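Local coordinates for coronin (Toxoplasma gondii, PDB 4OZU), which probably binds actin filaments as a member of the coronin family, this chain being its WD40-repeat beta-propeller domain, at residues S216-C221 / S268-P273. Sequence-based numbering, arbitrary orientation. Where two conformers were deposited one is given.
Sequences SKACKC and SSPLYP
Two neighbouring blades meet here along their first strands, 220-223 and 271-275, and the loops that lead into them, in a contact of side chains and one water rather than direct backbone hydrogen bonds. The segments run almost the same way, 9° apart, with Ala218 abreast of Pro270 and Lys220 abreast of Tyr272. Lys220 makes the largest single contribution. Its CG stands anti to the carbonyl carbon (chi1 -58°) and the chain bends at chi2, so that CB and CG pack against the carbonyl O of Leu271 while CD, CE and NZ run alongside the Tyr272 ring. At the end NZ donates a hydrogen bond to Tyr272 OH, 3.2 Å away. The ammonium is gripped further by a salt bridge to Glu35 and a bond to the carbonyl of Leu176, partners that should stabilise its charge in this buried spot. In a WD40 beta-propeller the first strand of each four-stranded blade is the innermost, so 220-223 and 271-275 lie side by side near the central axis, each the start of an antiparallel sheet. Toward the end of this shared stretch, Pro273 CD sits 3.8 Å from Lys220 CB, and its CG faces the carbonyl group of Cys221. A water bridges the backbones between Ala218 and Leu271, donating to Ala218 O at 2.9 Å and accepting from Leu271 N at 3.0 Å. Ala218 CB meets Pro270 CG at 3.9 Å. Lys217 closes the more exposed end: its chain, bent at chi3, brings NZ to 3.1 Å from Ser268 O, arriving in the carbonyl plane on a lone pair at a C=O...N angle of 114°. Outside the pair, Thr237 OG1 also bonds Leu271 O, and Arg245 NH1 bonds Ser269 O.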
ATOM      1  N   SER A 216       8.501 -13.031 -17.634  1.00 36.87           N
ATOM      2  CA  SER A 216       7.143 -12.839 -18.144  1.00 43.93           C
ATOM      3  C   SER A 216       6.140 -12.426 -17.070  1.00 54.36           C
ATOM      4  O   SER A 216       5.231 -11.641 -17.340  1.00 86.22           O
ATOM      5  CB  SER A 216       6.652 -14.123 -18.822  1.00 54.94           C
ATOM      6  OG  SER A 216       7.482 -14.468 -19.915  1.00 76.41           O
ATOM      7  N   LYS A 217       6.296 -12.952 -15.859  1.00 40.93           N
ATOM      8  CA  LYS A 217       5.306 -12.724 -14.812  1.00 35.26           C
ATOM      9  C   LYS A 217       5.328 -11.279 -14.310  1.00 32.08           C
ATOM     10  O   LYS A 217       6.149 -10.471 -14.743  1.00 36.05           O
ATOM     11  CB  LYS A 217       5.522 -13.703 -13.657  1.00 34.88           C
ATOM     12  CG  LYS A 217       5.145 -15.144 -14.017  1.00 37.81           C
ATOM     13  CD  LYS A 217       5.031 -16.025 -12.780  1.00 69.04           C
ATOM     14  CE  LYS A 217       6.128 -17.076 -12.730  1.00 99.69           C
ATOM     15  NZ  LYS A 217       5.889 -18.076 -11.652  1.00 95.94           N
ATOM     16  N   ALA A 218       4.417 -10.967 -13.394  1.00 34.74           N
ATOM     17  CA  ALA A 218       4.079  -9.582 -13.081  1.00 36.36           C
ATOM     18  C   ALA A 218       5.132  -8.833 -12.272  1.00 33.53           C
ATOM     19  O   ALA A 218       5.605  -9.323 -11.237  1.00 29.70           O
ATOM     20  CB  ALA A 218       2.751  -9.537 -12.332  1.00 32.09           C
ATOM     21  N   CYS A 219       5.476  -7.639 -12.758  0.69 26.57           N
ATOM     22  CA  CYS A 219       6.315  -6.692 -12.028  0.69 30.47           C
ATOM     23  C   CYS A 219       5.450  -5.806 -11.138  0.69 27.27           C
ATOM     24  O   CYS A 219       4.302  -5.513 -11.476  0.69 28.36           O
ATOM     25  CB  CYS A 219       7.122  -5.822 -12.995  0.69 27.94           C
ATOM     26  SG  CYS A 219       8.118  -6.751 -14.167  0.69 40.83           S
ATOM     27  N   LYS A 220       5.997  -5.393  -9.996  1.00 22.44           N
ATOM     28  CA  LYS A 220       5.274  -4.532  -9.066  1.00 21.81           C
ATOM     29  C   LYS A 220       6.222  -3.432  -8.636  1.00 25.16           C
ATOM     30  O   LYS A 220       7.424  -3.655  -8.576  1.00 22.77           O
ATOM     31  CB  LYS A 220       4.784  -5.323  -7.847  1.00 22.11           C
ATOM     32  CG  LYS A 220       3.871  -6.499  -8.163  1.00 26.61           C
ATOM     33  CD  LYS A 220       2.444  -6.051  -8.438  1.00 25.17           C
ATOM     34  CE  LYS A 220       1.565  -7.230  -8.818  1.00 24.52           C
ATOM     35  NZ  LYS A 220       0.131  -6.856  -9.025  1.00 33.66           N
ATOM     36  N   CYS A 221       5.698  -2.250  -8.330  1.00 20.06           N
ATOM     37  CA  CYS A 221       6.559  -1.160  -7.904  1.00 16.67           C
ATOM     38  C   CYS A 221       6.033  -0.449  -6.670  1.00 15.46           C
ATOM     39  O   CYS A 221       4.884  -0.610  -6.275  1.00 19.34           O
ATOM     40  CB  CYS A 221       6.747  -0.138  -9.028  1.00 18.02           C
ATOM     41  SG  CYS A 221       5.314   0.957  -9.317  1.00 24.10           S
ATOM     42  N   SER A 268       7.450 -18.212  -6.932  1.00 40.77           N
ATOM     43  CA  SER A 268       6.569 -18.142  -8.100  1.00 42.47           C
ATOM     44  C   SER A 268       5.623 -16.948  -8.061  1.00 38.03           C
ATOM     45  O   SER A 268       5.197 -16.455  -9.105  1.00 43.73           O
ATOM     46  CB  SER A 268       5.753 -19.430  -8.219  1.00 45.77           C
ATOM     47  OG  SER A 268       4.994 -19.652  -7.044  1.00 57.77           O
ATOM     48  N   SER A 269       5.292 -16.488  -6.860  1.00 31.97           N
ATOM     49  CA  SER A 269       4.343 -15.390  -6.697  1.00 35.43           C
ATOM     50  C   SER A 269       4.973 -14.030  -6.967  1.00 33.24           C
ATOM     51  O   SER A 269       6.090 -13.766  -6.522  1.00 30.54           O
ATOM     52  CB  SER A 269       3.763 -15.395  -5.282  1.00 38.88           C
ATOM     53  OG  SER A 269       2.957 -16.541  -5.065  1.00 84.61           O
ATOM     54  N   PRO A 270       4.253 -13.152  -7.689  1.00 28.61           N
ATOM     55  CA  PRO A 270       4.729 -11.767  -7.729  1.00 25.75           C
ATOM     56  C   PRO A 270       4.870 -11.203  -6.322  1.00 26.45           C
ATOM     57  O   PRO A 270       4.100 -11.561  -5.427  1.00 29.92           O
ATOM     58  CB  PRO A 270       3.641 -11.039  -8.522  1.00 29.53           C
ATOM     59  CG  PRO A 270       3.039 -12.090  -9.382  1.00 34.34           C
ATOM     60  CD  PRO A 270       3.105 -13.366  -8.587  1.00 32.10           C
ATOM     61  N   LEU A 271       5.876 -10.363  -6.134  1.00 23.59           N
ATOM     62  CA  LEU A 271       6.165  -9.784  -4.831  1.00 22.69           C
ATOM     63  C   LEU A 271       5.670  -8.347  -4.738  1.00 25.36           C
ATOM     64  O   LEU A 271       6.009  -7.504  -5.569  1.00 26.22           O
ATOM     65  CB  LEU A 271       7.666  -9.839  -4.542  1.00 23.60           C
ATOM     66  CG  LEU A 271       8.232 -11.242  -4.299  1.00 28.02           C
ATOM     67  CD1 LEU A 271       9.749 -11.224  -4.338  1.00 24.62           C
ATOM     68  CD2 LEU A 271       7.739 -11.819  -2.984  1.00 27.33           C
ATOM     69  N   TYR A 272       4.846  -8.095  -3.727  1.00 20.96           N
ATOM     70  CA  TYR A 272       4.392  -6.751  -3.398  1.00 20.16           C
ATOM     71  C   TYR A 272       5.406  -6.085  -2.486  1.00 22.07           C
ATOM     72  O   TYR A 272       5.665  -6.587  -1.387  1.00 25.06           O
ATOM     73  CB  TYR A 272       3.018  -6.791  -2.723  1.00 20.07           C
ATOM     74  CG  TYR A 272       1.926  -7.202  -3.677  1.00 21.82           C
ATOM     75  CD1 TYR A 272       1.257  -6.251  -4.438  1.00 23.25           C
ATOM     76  CD2 TYR A 272       1.587  -8.539  -3.848  1.00 25.81           C
ATOM     77  CE1 TYR A 272       0.273  -6.617  -5.331  1.00 24.09           C
ATOM     78  CE2 TYR A 272       0.597  -8.913  -4.739  1.00 30.67           C
ATOM     79  CZ  TYR A 272      -0.050  -7.945  -5.480  1.00 34.04           C
ATOM     80  OH  TYR A 272      -1.029  -8.298  -6.369  1.00 34.13           O
ATOM     81  N   PRO A 273       5.999  -4.970  -2.939  1.00 20.52           N
ATOM     82  CA  PRO A 273       6.906  -4.199  -2.086  1.00 17.00           C
ATOM     83  C   PRO A 273       6.154  -3.200  -1.217  1.00 18.98           C
ATOM     84  O   PRO A 273       5.290  -2.478  -1.718  1.00 21.61           O
ATOM     85  CB  PRO A 273       7.806  -3.485  -3.096  1.00 21.75           C
ATOM     86  CG  PRO A 273       6.912  -3.255  -4.268  1.00 24.28           C
ATOM     87  CD  PRO A 273       5.951  -4.423  -4.308  1.00 21.28           C
TER
HETATM   88  O   HOH W   1       6.950  -9.255  -8.650  1.00 20.62           O